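PDB 5NEC: TonB-dependent siderophore receptor, which probably takes up iron-loaded siderophores and siderophore-drug conjugates across the outer membrane of Pseudomonas aeruginosa with energy relayed through TonB. Local coordinates for residues G167-R172 with G722-F727; G657-V662 with D677-D682; Y681-S686 with Q700-K705. All blocks are in the same frame, centred on the assembly; numbering follows the deposited sequence.

Contact 1. Residues G167-R172 with G722-F727; sequences GSDQTR and GRTILF
Ser168 meets the backbone of Ile725 with both its side chain and its amide. Ser168 OG, held between the backbone N and the carbonyl carbon (chi1 59°), accepts a nearly straight bond from Ile725 N at 2.8 Å. Ser168 N returns a bond of 2.9 Å to Ile725 O, lying in the plane of that carbonyl, so one residue satisfies both backbone polar atoms of Ile725.

Asp169 crosses Thr724 obliquely, with Asp169 OD2 3.3 Å from the methyl Thr724 CG2. A water bridges the pair, 2.7 Å from Asp169 OD2 and 2.8 Å from Thr724 OG1. The other oxygen, OD1, accepts from Thr171 N in an Asx turn and from Thr171 OG1, both from the same face of the carboxylate, which limits its rotation. Thr171 in turn runs at about a right angle to Leu726, whose CD2 lies 3.9 Å from Thr171 OG1 and 3.8 Å from Gly167 CA.

Residues 167-170 form a type I turn between strands 159-167 and 172-182. Where strand 159-167 pairs antiparallel with the C-terminal strand 724-733, the barrel closes; strand 693-700 flanks 724-733 on its other edge.

Contact 2. Residues G657-V662 with D677-D682; sequences GGAFYV and DYWRYD
Strands 657-662 and 678-682 run antiparallel, their axes 4.6 Å apart at closest approach and 170° between directions, with paired backbone bonds at Gly658-Asp682, Phe660-Arg680 and Val662-Tyr678. They are neighbouring staves of the TonB-dependent receptor beta-barrel, joined as a beta hairpin.

Ala659, Tyr661, Trp679 and Tyr681 share one face of the hairpin. Tyr661 CB sits over the six-membered ring of Trp679, 3.5 Å from the ring centroid and almost on the normal: a CH-pi contact. With CG anti to the backbone N (chi1 174°), the Tyr661 ring is carried along the indole at 45° to it, CD1 over the same indole face and 3.4 Å from Trp679 NE1. The hydroxyl of Tyr681 sits over the opposite face. Ala659 CB packs obliquely against the Tyr681 ring, 3.5 Å from its CE2, and also approaches the edge of the indole.

Phe660, Val662, Tyr678, Arg680 and Asp682 occupy the other face. Val662 and Tyr678 lie side by side, Val662 CB 3.6 Å from Tyr678 CE1, and the tyrosine ring stacks on Tyr707. Asp682 OD1 lies in the guanidinium plane of the extended Arg680 and takes its NE on the syn side, a salt bridge of 2.8 Å. The other oxygen, OD2, forms a salt bridge with Arg75 and also lies 3.3 Å from Phe660 CE2; two positive groups around one carboxylate would be expected to keep it ionised.

Where the regular pairing ends, Tyr661 OH donates to Asp677 OD2 at 2.9 Å, using the anti lone pair of that oxygen, with ring and carboxylate nearly perpendicular.

Contact 3. Residues Y681-S686 with Q700-K705; sequences YDAMAS and QNVFDK
Asp682, with CG anti to its carbonyl carbon (chi1 -69°), sets OD1 opposite Asn701 N, while the bend of Gln700 at chi2 (-67°) brings its OE1 near the same carboxylate. Asn701 opens the type I turn Asn701-Asp704, which takes over where strand 693-700, the barrel neighbour of strand 674-688, runs out.

Asp682 OD1 accepts a nearly straight bond of 2.9 Å from Asn701 N, on the anti side of the carboxylate. Next to it, Val702 N donates to Tyr681 O at 2.7 Å, so consecutive amides of the turn grip consecutive residues of the strand. Asp682 OD2 and Gln700 OE1, both acceptors, come within 3.3 Å; the proximity is probably eased by Arg75, which forms a salt bridge with that carboxylate, while Gln700 NE2 is bonded to Thr65 O.

Val702 reaches the strand through CG2, 4.0 Å from Ala683 CB. The Phe703 ring stands almost at right angles to that of Tyr681, whose CD1 approaches the phenylalanine edge near its plane, 3.7 Å from Phe703 CD2. Asn701 ties the turn to the residue that follows it, accepting from Lys705 N with OD1 and donating to Lys705 O with ND2. A water joins strand and turn, donating to Asn701 OD1 and accepting from Phe703 N and from Tyr681 N, the last at 3.1 Å.

Overall arrangement
Contact 1 lies at the seam where the barrel closes; contacts 3 and 2 follow successively farther along the wall. Contacts 2 and 3 share Tyr681 and Asp682 of strand 674-688: one edge pairs with 657-662, the other receives segment 700-705 with its turn. Contact 1 touches contact 3 through Arg723 NH1 to Val702 O and Thr724 O to Gln700 N, but not contact 2. It has three buried and three exposed touching residues; contacts 2 and 3 each have three buried and one exposed. Contact 2 is regular pairing with aromatics on both faces and an ion pair on the Phe660 face. Contact 1 keeps a single bridge beside its turn, contact 3 none; both use side-chain acceptors and waters.

Contact 1. Residues G167-R172 with G722-F727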
loop_
_atom_site.group_PDB
_atom_site.type_symbol
_atom_site.label_atom_id
_atom_site.label_comp_id
_atom_site.label_asym_id
_atom_site.label_seq_id
_atom_site.Cartn_x
_atom_site.Cartn_y
_atom_site.Cartn_z
ATOM N N GLY A 167 -5.323 -21.155 -9.761
ATOM C CA GLY A 167 -3.875 -21.184 -9.517
ATOM C C GLY A 167 -3.301 -22.496 -9.012
ATOM O O GLY A 167 -4.003 -23.331 -8.448
ATOM N N SER A 168 -1.994 -22.646 -9.197
ATOM C CA SER A 168 -1.215 -23.777 -8.647
ATOM C C SER A 168 -1.098 -23.763 -7.117
ATOM O O SER A 168 -0.794 -24.786 -6.515
ATOM C CB SER A 168 0.178 -23.804 -9.262
ATOM O OG SER A 168 0.849 -22.593 -8.987
ATOM N N ASP A 169 -1.342 -22.599 -6.518
ATOM C CA ASP A 169 -1.489 -22.412 -5.070
ATOM C C ASP A 169 -2.939 -22.543 -4.568
ATOM O O ASP A 169 -3.262 -22.072 -3.486
ATOM C CB ASP A 169 -0.923 -21.027 -4.683
ATOM C CG ASP A 169 -1.672 -19.847 -5.356
ATOM O OD1 ASP A 169 -2.605 -20.070 -6.161
ATOM O OD2 ASP A 169 -1.305 -18.691 -5.081
ATOM N N GLN A 170 -3.794 -23.188 -5.352
ATOM C CA GLN A 170 -5.232 -23.311 -5.079
ATOM C C GLN A 170 -6.021 -21.976 -5.133
ATOM O O GLN A 170 -7.110 -21.888 -4.592
ATOM C CB GLN A 170 -5.497 -24.075 -3.759
ATOM C CG GLN A 170 -6.847 -24.801 -3.775
ATOM C CD GLN A 170 -7.125 -25.697 -2.572
ATOM O OE1 GLN A 170 -6.403 -26.641 -2.295
ATOM N NE2 GLN A 170 -8.239 -25.443 -1.909
ATOM N N THR A 171 -5.499 -20.948 -5.800
ATOM C CA THR A 171 -6.257 -19.698 -5.990
ATOM C C THR A 171 -7.580 -19.997 -6.716
ATOM O O THR A 171 -7.583 -20.677 -7.739
ATOM C CB THR A 171 -5.467 -18.643 -6.810
ATOM O OG1 THR A 171 -4.325 -18.215 -6.070
ATOM C CG2 THR A 171 -6.319 -17.401 -7.139
ATOM N N ARG A 172 -8.688 -19.527 -6.152
ATOM C CA ARG A 172 -9.972 -19.530 -6.805
ATOM C C ARG A 172 -10.541 -18.141 -6.584
ATOM O O ARG A 172 -11.026 -17.823 -5.497
ATOM C CB ARG A 172 -10.886 -20.592 -6.195
ATOM C CG ARG A 172 -10.399 -22.027 -6.351
ATOM C CD ARG A 172 -11.529 -23.008 -5.961
ATOM N NE ARG A 172 -11.113 -24.424 -5.995
ATOM C CZ ARG A 172 -10.997 -25.259 -4.946
ATOM N NH1 ARG A 172 -11.296 -24.888 -3.702
ATOM N NH2 ARG A 172 -10.584 -26.514 -5.138
ATOM N N GLY A 722 6.272 -18.523 -3.071
ATOM C CA GLY A 722 7.126 -19.203 -4.063
ATOM C C GLY A 722 6.539 -19.097 -5.470
ATOM O O GLY A 722 5.652 -18.287 -5.707
ATOM N N ARG A 723 7.036 -19.926 -6.393
ATOM C CA ARG A 723 6.502 -20.002 -7.745
ATOM C C ARG A 723 4.999 -20.287 -7.732
ATOM O O ARG A 723 4.527 -21.205 -7.065
ATOM C CB ARG A 723 7.227 -21.050 -8.615
ATOM C CG ARG A 723 6.607 -21.190 -10.000
ATOM C CD ARG A 723 7.517 -21.829 -11.030
ATOM N NE ARG A 723 8.026 -23.123 -10.574
ATOM C CZ ARG A 723 9.316 -23.480 -10.490
ATOM N NH1 ARG A 723 10.312 -22.668 -10.861
ATOM N NH2 ARG A 723 9.631 -24.689 -10.027
ATOM N N THR A 724 4.270 -19.480 -8.493
ATOM C CA THR A 724 2.829 -19.567 -8.579
ATOM C C THR A 724 2.421 -19.401 -10.046
ATOM O O THR A 724 2.872 -18.478 -10.729
ATOM C CB THR A 724 2.198 -18.493 -7.688
ATOM O OG1 THR A 724 2.675 -18.679 -6.347
ATOM C CG2 THR A 724 0.683 -18.578 -7.699
ATOM N N ILE A 725 1.568 -20.310 -10.513
ATOM C CA ILE A 725 1.063 -20.310 -11.890
ATOM C C ILE A 725 -0.431 -19.983 -11.827
ATOM O O ILE A 725 -1.173 -20.656 -11.116
ATOM C CB ILE A 725 1.338 -21.674 -12.576
ATOM C CG1 ILE A 725 2.858 -21.943 -12.581
ATOM C CG2 ILE A 725 0.784 -21.693 -14.003
ATOM C CD1 ILE A 725 3.284 -23.306 -13.052
ATOM N N LEU A 726 -0.858 -18.939 -12.537
ATOM C CA LEU A 726 -2.273 -18.508 -12.537
ATOM C C LEU A 726 -2.819 -18.540 -13.969
ATOM O O LEU A 726 -2.171 -18.040 -14.888
ATOM C CB LEU A 726 -2.411 -17.091 -11.950
ATOM C CG LEU A 726 -1.845 -16.823 -10.540
ATOM C CD1 LEU A 726 -1.821 -15.328 -10.237
ATOM C CD2 LEU A 726 -2.611 -17.585 -9.465
ATOM N N PHE A 727 -3.986 -19.154 -14.154
ATOM C CA PHE A 727 -4.708 -19.121 -15.422
ATOM C C PHE A 727 -5.988 -18.333 -15.228
ATOM O O PHE A 727 -6.792 -18.682 -14.376
ATOM C CB PHE A 727 -5.064 -20.531 -15.921
ATOM C CG PHE A 727 -5.490 -20.564 -17.377
ATOM C CD1 PHE A 727 -4.544 -20.714 -18.408
ATOM C CD2 PHE A 727 -6.841 -20.439 -17.736
ATOM C CE1 PHE A 727 -4.945 -20.736 -19.751
ATOM C CE2 PHE A 727 -7.238 -20.463 -19.081
ATOM C CZ PHE A 727 -6.289 -20.610 -20.090
HETATM O O HOH W 1 1.164 -18.560 -3.937
#

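Contact 2. Residues G657-V662 with D677-D682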
loop_
_atom_site.group_PDB
_atom_site.type_symbol
_atom_site.label_atom_id
_atom_site.label_comp_id
_atom_site.label_asym_id
_atom_site.label_seq_id
_atom_site.Cartn_x
_atom_site.Cartn_y
_atom_site.Cartn_z
ATOM N N GLY A 657 6.912 -10.010 -19.274
ATOM C CA GLY A 657 7.562 -10.405 -18.051
ATOM C C GLY A 657 7.979 -9.246 -17.186
ATOM O O GLY A 657 7.784 -8.084 -17.546
ATOM N N GLY A 658 8.535 -9.578 -16.028
ATOM C CA GLY A 658 9.106 -8.592 -15.153
ATOM C C GLY A 658 10.341 -9.106 -14.461
ATOM O O GLY A 658 10.448 -10.294 -14.196
ATOM N N ALA A 659 11.270 -8.197 -14.191
ATOM C CA ALA A 659 12.438 -8.469 -13.374
ATOM C C ALA A 659 12.434 -7.443 -12.249
ATOM O O ALA A 659 12.305 -6.239 -12.499
ATOM C CB ALA A 659 13.704 -8.346 -14.195
ATOM N N PHE A 660 12.570 -7.920 -11.010
ATOM C CA PHE A 660 12.517 -7.046 -9.846
ATOM C C PHE A 660 13.719 -7.329 -8.969
ATOM O O PHE A 660 13.940 -8.471 -8.598
ATOM C CB PHE A 660 11.212 -7.278 -9.075
ATOM C CG PHE A 660 9.983 -7.230 -9.941
ATOM C CD1 PHE A 660 9.394 -6.021 -10.264
ATOM C CD2 PHE A 660 9.433 -8.399 -10.465
ATOM C CE1 PHE A 660 8.267 -5.973 -11.076
ATOM C CE2 PHE A 660 8.316 -8.358 -11.281
ATOM C CZ PHE A 660 7.733 -7.142 -11.594
ATOM N N TYR A 661 14.499 -6.299 -8.658
ATOM C CA TYR A 661 15.584 -6.412 -7.684
ATOM C C TYR A 661 15.276 -5.559 -6.440
ATOM O O TYR A 661 14.793 -4.427 -6.549
ATOM C CB TYR A 661 16.931 -6.024 -8.317
ATOM C CG TYR A 661 18.068 -5.986 -7.326
ATOM C CD1 TYR A 661 18.732 -7.154 -6.953
ATOM C CD2 TYR A 661 18.464 -4.780 -6.729
ATOM C CE1 TYR A 661 19.763 -7.127 -6.038
ATOM C CE2 TYR A 661 19.500 -4.742 -5.812
ATOM C CZ TYR A 661 20.146 -5.923 -5.478
ATOM O OH TYR A 661 21.162 -5.910 -4.563
ATOM N N VAL A 662 15.534 -6.121 -5.263
ATOM C CA VAL A 662 15.493 -5.364 -4.008
ATOM C C VAL A 662 16.770 -5.697 -3.234
ATOM O O VAL A 662 17.055 -6.856 -3.007
ATOM C CB VAL A 662 14.243 -5.697 -3.146
ATOM C CG1 VAL A 662 14.291 -4.963 -1.816
ATOM C CG2 VAL A 662 12.963 -5.344 -3.875
ATOM N N ASP A 677 19.224 -9.311 -0.116
ATOM C CA ASP A 677 18.790 -8.894 -1.436
ATOM C C ASP A 677 18.345 -10.086 -2.279
ATOM O O ASP A 677 18.701 -11.230 -1.963
ATOM C CB ASP A 677 19.896 -8.088 -2.154
ATOM C CG ASP A 677 21.110 -8.933 -2.579
ATOM O OD1 ASP A 677 21.429 -9.938 -1.931
ATOM O OD2 ASP A 677 21.773 -8.562 -3.572
ATOM N N TYR A 678 17.565 -9.821 -3.335
ATOM C CA TYR A 678 17.081 -10.875 -4.233
ATOM C C TYR A 678 16.660 -10.315 -5.588
ATOM O O TYR A 678 16.338 -9.123 -5.721
ATOM C CB TYR A 678 15.891 -11.620 -3.621
ATOM C CG TYR A 678 14.667 -10.734 -3.464
ATOM C CD1 TYR A 678 14.523 -9.911 -2.353
ATOM C CD2 TYR A 678 13.676 -10.678 -4.457
ATOM C CE1 TYR A 678 13.420 -9.086 -2.210
ATOM C CE2 TYR A 678 12.581 -9.853 -4.325
ATOM C CZ TYR A 678 12.461 -9.057 -3.202
ATOM O OH TYR A 678 11.369 -8.241 -3.057
ATOM N N TRP A 679 16.659 -11.216 -6.568
ATOM C CA TRP A 679 16.105 -11.014 -7.895
ATOM C C TRP A 679 14.866 -11.881 -7.987
ATOM O O TRP A 679 14.887 -13.038 -7.576
ATOM C CB TRP A 679 17.111 -11.461 -8.975
ATOM C CG TRP A 679 18.108 -10.412 -9.306
ATOM C CD1 TRP A 679 19.383 -10.301 -8.827
ATOM C CD2 TRP A 679 17.907 -9.295 -10.187
ATOM N NE1 TRP A 679 19.989 -9.181 -9.358
ATOM C CE2 TRP A 679 19.103 -8.545 -10.192
ATOM C CE3 TRP A 679 16.823 -8.847 -10.957
ATOM C CZ2 TRP A 679 19.254 -7.383 -10.946
ATOM C CZ3 TRP A 679 16.972 -7.692 -11.710
ATOM C CH2 TRP A 679 18.187 -6.972 -11.699
ATOM N N ARG A 680 13.784 -11.328 -8.519
ATOM C CA ARG A 680 12.585 -12.105 -8.826
ATOM C C ARG A 680 12.218 -11.864 -10.279
ATOM O O ARG A 680 12.292 -10.729 -10.755
ATOM C CB ARG A 680 11.436 -11.679 -7.916
ATOM C CG ARG A 680 10.070 -12.187 -8.359
ATOM C CD ARG A 680 8.947 -11.637 -7.509
ATOM N NE ARG A 680 7.658 -11.917 -8.130
ATOM C CZ ARG A 680 6.460 -11.725 -7.571
ATOM N NH1 ARG A 680 6.324 -11.253 -6.338
ATOM N NH2 ARG A 680 5.367 -12.018 -8.261
ATOM N N TYR A 681 11.801 -12.922 -10.968
ATOM C CA TYR A 681 11.337 -12.794 -12.353
ATOM C C TYR A 681 9.920 -13.328 -12.485
ATOM O O TYR A 681 9.585 -14.322 -11.861
ATOM C CB TYR A 681 12.295 -13.493 -13.334
ATOM C CG TYR A 681 13.714 -12.947 -13.294
ATOM C CD1 TYR A 681 14.652 -13.474 -12.404
ATOM C CD2 TYR A 681 14.125 -11.910 -14.142
ATOM C CE1 TYR A 681 15.951 -12.990 -12.344
ATOM C CE2 TYR A 681 15.427 -11.417 -14.096
ATOM C CZ TYR A 681 16.332 -11.968 -13.181
ATOM O OH TYR A 681 17.636 -11.516 -13.101
ATOM N N ASP A 682 9.098 -12.633 -13.272
ATOM C CA ASP A 682 7.714 -13.014 -13.566
ATOM C C ASP A 682 7.513 -13.154 -15.079
ATOM O O ASP A 682 8.184 -12.472 -15.844
ATOM C CB ASP A 682 6.776 -11.919 -13.071
ATOM C CG ASP A 682 6.705 -11.817 -11.545
ATOM O OD1 ASP A 682 7.231 -12.698 -10.814
ATOM O OD2 ASP A 682 6.090 -10.845 -11.060
#

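Contact 3. Residues Y681-S686 with Q700-K705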
loop_
_atom_site.group_PDB
_atom_site.type_symbol
_atom_site.label_atom_id
_atom_site.label_comp_id
_atom_site.label_asym_id
_atom_site.label_seq_id
_atom_site.Cartn_x
_atom_site.Cartn_y
_atom_site.Cartn_z
ATOM N N TYR A 681 11.801 -12.922 -10.968
ATOM C CA TYR A 681 11.337 -12.794 -12.353
ATOM C C TYR A 681 9.920 -13.328 -12.485
ATOM O O TYR A 681 9.585 -14.322 -11.861
ATOM C CB TYR A 681 12.295 -13.493 -13.334
ATOM C CG TYR A 681 13.714 -12.947 -13.294
ATOM C CD1 TYR A 681 14.652 -13.474 -12.404
ATOM C CD2 TYR A 681 14.125 -11.910 -14.142
ATOM C CE1 TYR A 681 15.951 -12.990 -12.344
ATOM C CE2 TYR A 681 15.427 -11.417 -14.096
ATOM C CZ TYR A 681 16.332 -11.968 -13.181
ATOM O OH TYR A 681 17.636 -11.516 -13.101
ATOM N N ASP A 682 9.098 -12.633 -13.272
ATOM C CA ASP A 682 7.714 -13.014 -13.566
ATOM C C ASP A 682 7.513 -13.154 -15.079
ATOM O O ASP A 682 8.184 -12.472 -15.844
ATOM C CB ASP A 682 6.776 -11.919 -13.071
ATOM C CG ASP A 682 6.705 -11.817 -11.545
ATOM O OD1 ASP A 682 7.231 -12.698 -10.814
ATOM O OD2 ASP A 682 6.090 -10.845 -11.060
ATOM N N ALA A 683 6.587 -14.008 -15.509
ATOM C CA ALA A 683 6.263 -14.171 -16.940
ATOM C C ALA A 683 4.761 -14.112 -17.141
ATOM O O ALA A 683 4.022 -14.502 -16.243
ATOM C CB ALA A 683 6.807 -15.497 -17.464
ATOM N N MET A 684 4.315 -13.626 -18.306
ATOM C CA MET A 684 2.903 -13.717 -18.705
ATOM C C MET A 684 2.697 -13.915 -20.205
ATOM O O MET A 684 3.526 -13.533 -21.027
ATOM C CB MET A 684 2.085 -12.491 -18.233
ATOM C CG MET A 684 2.157 -11.219 -19.085
ATOM S SD MET A 684 1.059 -11.074 -20.533
ATOM C CE MET A 684 -0.515 -10.839 -19.741
ATOM N N ALA A 685 1.542 -14.483 -20.538
ATOM C CA ALA A 685 1.082 -14.597 -21.901
ATOM C C ALA A 685 -0.424 -14.432 -21.894
ATOM O O ALA A 685 -1.088 -14.913 -20.971
ATOM C CB ALA A 685 1.462 -15.957 -22.450
ATOM N N SER A 686 -0.960 -13.745 -22.905
ATOM C CA SER A 686 -2.414 -13.626 -23.087
ATOM C C SER A 686 -2.832 -13.844 -24.534
ATOM O O SER A 686 -2.073 -13.552 -25.462
ATOM C CB SER A 686 -2.935 -12.262 -22.626
ATOM O OG SER A 686 -2.229 -11.214 -23.242
ATOM N N GLN A 700 4.425 -16.332 -11.541
ATOM C CA GLN A 700 4.991 -15.426 -10.550
ATOM C C GLN A 700 6.160 -16.146 -9.913
ATOM O O GLN A 700 6.004 -17.291 -9.494
ATOM C CB GLN A 700 3.974 -15.073 -9.449
ATOM C CG GLN A 700 2.572 -14.710 -9.917
ATOM C CD GLN A 700 2.488 -13.408 -10.693
ATOM O OE1 GLN A 700 3.496 -12.846 -11.142
ATOM N NE2 GLN A 700 1.266 -12.919 -10.860
ATOM N N ASN A 701 7.302 -15.456 -9.823
ATOM C CA ASN A 701 8.511 -15.994 -9.220
ATOM C C ASN A 701 8.917 -17.229 -10.025
ATOM O O ASN A 701 8.808 -18.356 -9.568
ATOM C CB ASN A 701 8.271 -16.290 -7.743
ATOM C CG ASN A 701 9.545 -16.506 -6.966
ATOM O OD1 ASN A 701 10.639 -16.572 -7.525
ATOM N ND2 ASN A 701 9.401 -16.634 -5.645
ATOM N N VAL A 702 9.374 -16.976 -11.249
ATOM C CA VAL A 702 9.624 -18.013 -12.248
ATOM C C VAL A 702 10.664 -19.014 -11.762
ATOM O O VAL A 702 10.494 -20.208 -11.964
ATOM C CB VAL A 702 10.043 -17.420 -13.612
ATOM C CG1 VAL A 702 10.487 -18.514 -14.588
ATOM C CG2 VAL A 702 8.901 -16.628 -14.229
ATOM N N PHE A 703 11.705 -18.534 -11.094
ATOM C CA PHE A 703 12.779 -19.396 -10.597
ATOM C C PHE A 703 12.581 -19.900 -9.145
ATOM O O PHE A 703 13.480 -20.504 -8.573
ATOM C CB PHE A 703 14.128 -18.683 -10.820
ATOM C CG PHE A 703 14.411 -18.399 -12.280
ATOM C CD1 PHE A 703 14.803 -19.428 -13.138
ATOM C CD2 PHE A 703 14.231 -17.125 -12.816
ATOM C CE1 PHE A 703 15.043 -19.183 -14.488
ATOM C CE2 PHE A 703 14.459 -16.875 -14.165
ATOM C CZ PHE A 703 14.863 -17.910 -15.003
ATOM N N ASP A 704 11.397 -19.696 -8.571
ATOM C CA ASP A 704 11.077 -20.182 -7.223
ATOM C C ASP A 704 12.092 -19.693 -6.182
ATOM O O ASP A 704 12.498 -20.432 -5.298
ATOM C CB ASP A 704 10.979 -21.718 -7.243
ATOM C CG ASP A 704 10.056 -22.294 -6.160
ATOM O OD1 ASP A 704 9.199 -21.575 -5.590
ATOM O OD2 ASP A 704 10.186 -23.515 -5.895
ATOM N N LYS A 705 12.499 -18.436 -6.300
ATOM C CA LYS A 705 13.424 -17.837 -5.354
ATOM C C LYS A 705 12.764 -17.752 -3.987
ATOM O O LYS A 705 11.618 -17.309 -3.874
ATOM C CB LYS A 705 13.824 -16.443 -5.837
ATOM C CG LYS A 705 14.709 -15.642 -4.898
ATOM C CD LYS A 705 16.079 -16.268 -4.707
ATOM C CE LYS A 705 16.936 -15.371 -3.832
ATOM N NZ LYS A 705 18.392 -15.628 -4.018
HETATM O O HOH W 2 12.169 -15.764 -9.870
HETATM O O HOH W 3 3.326 -12.674 -14.123
#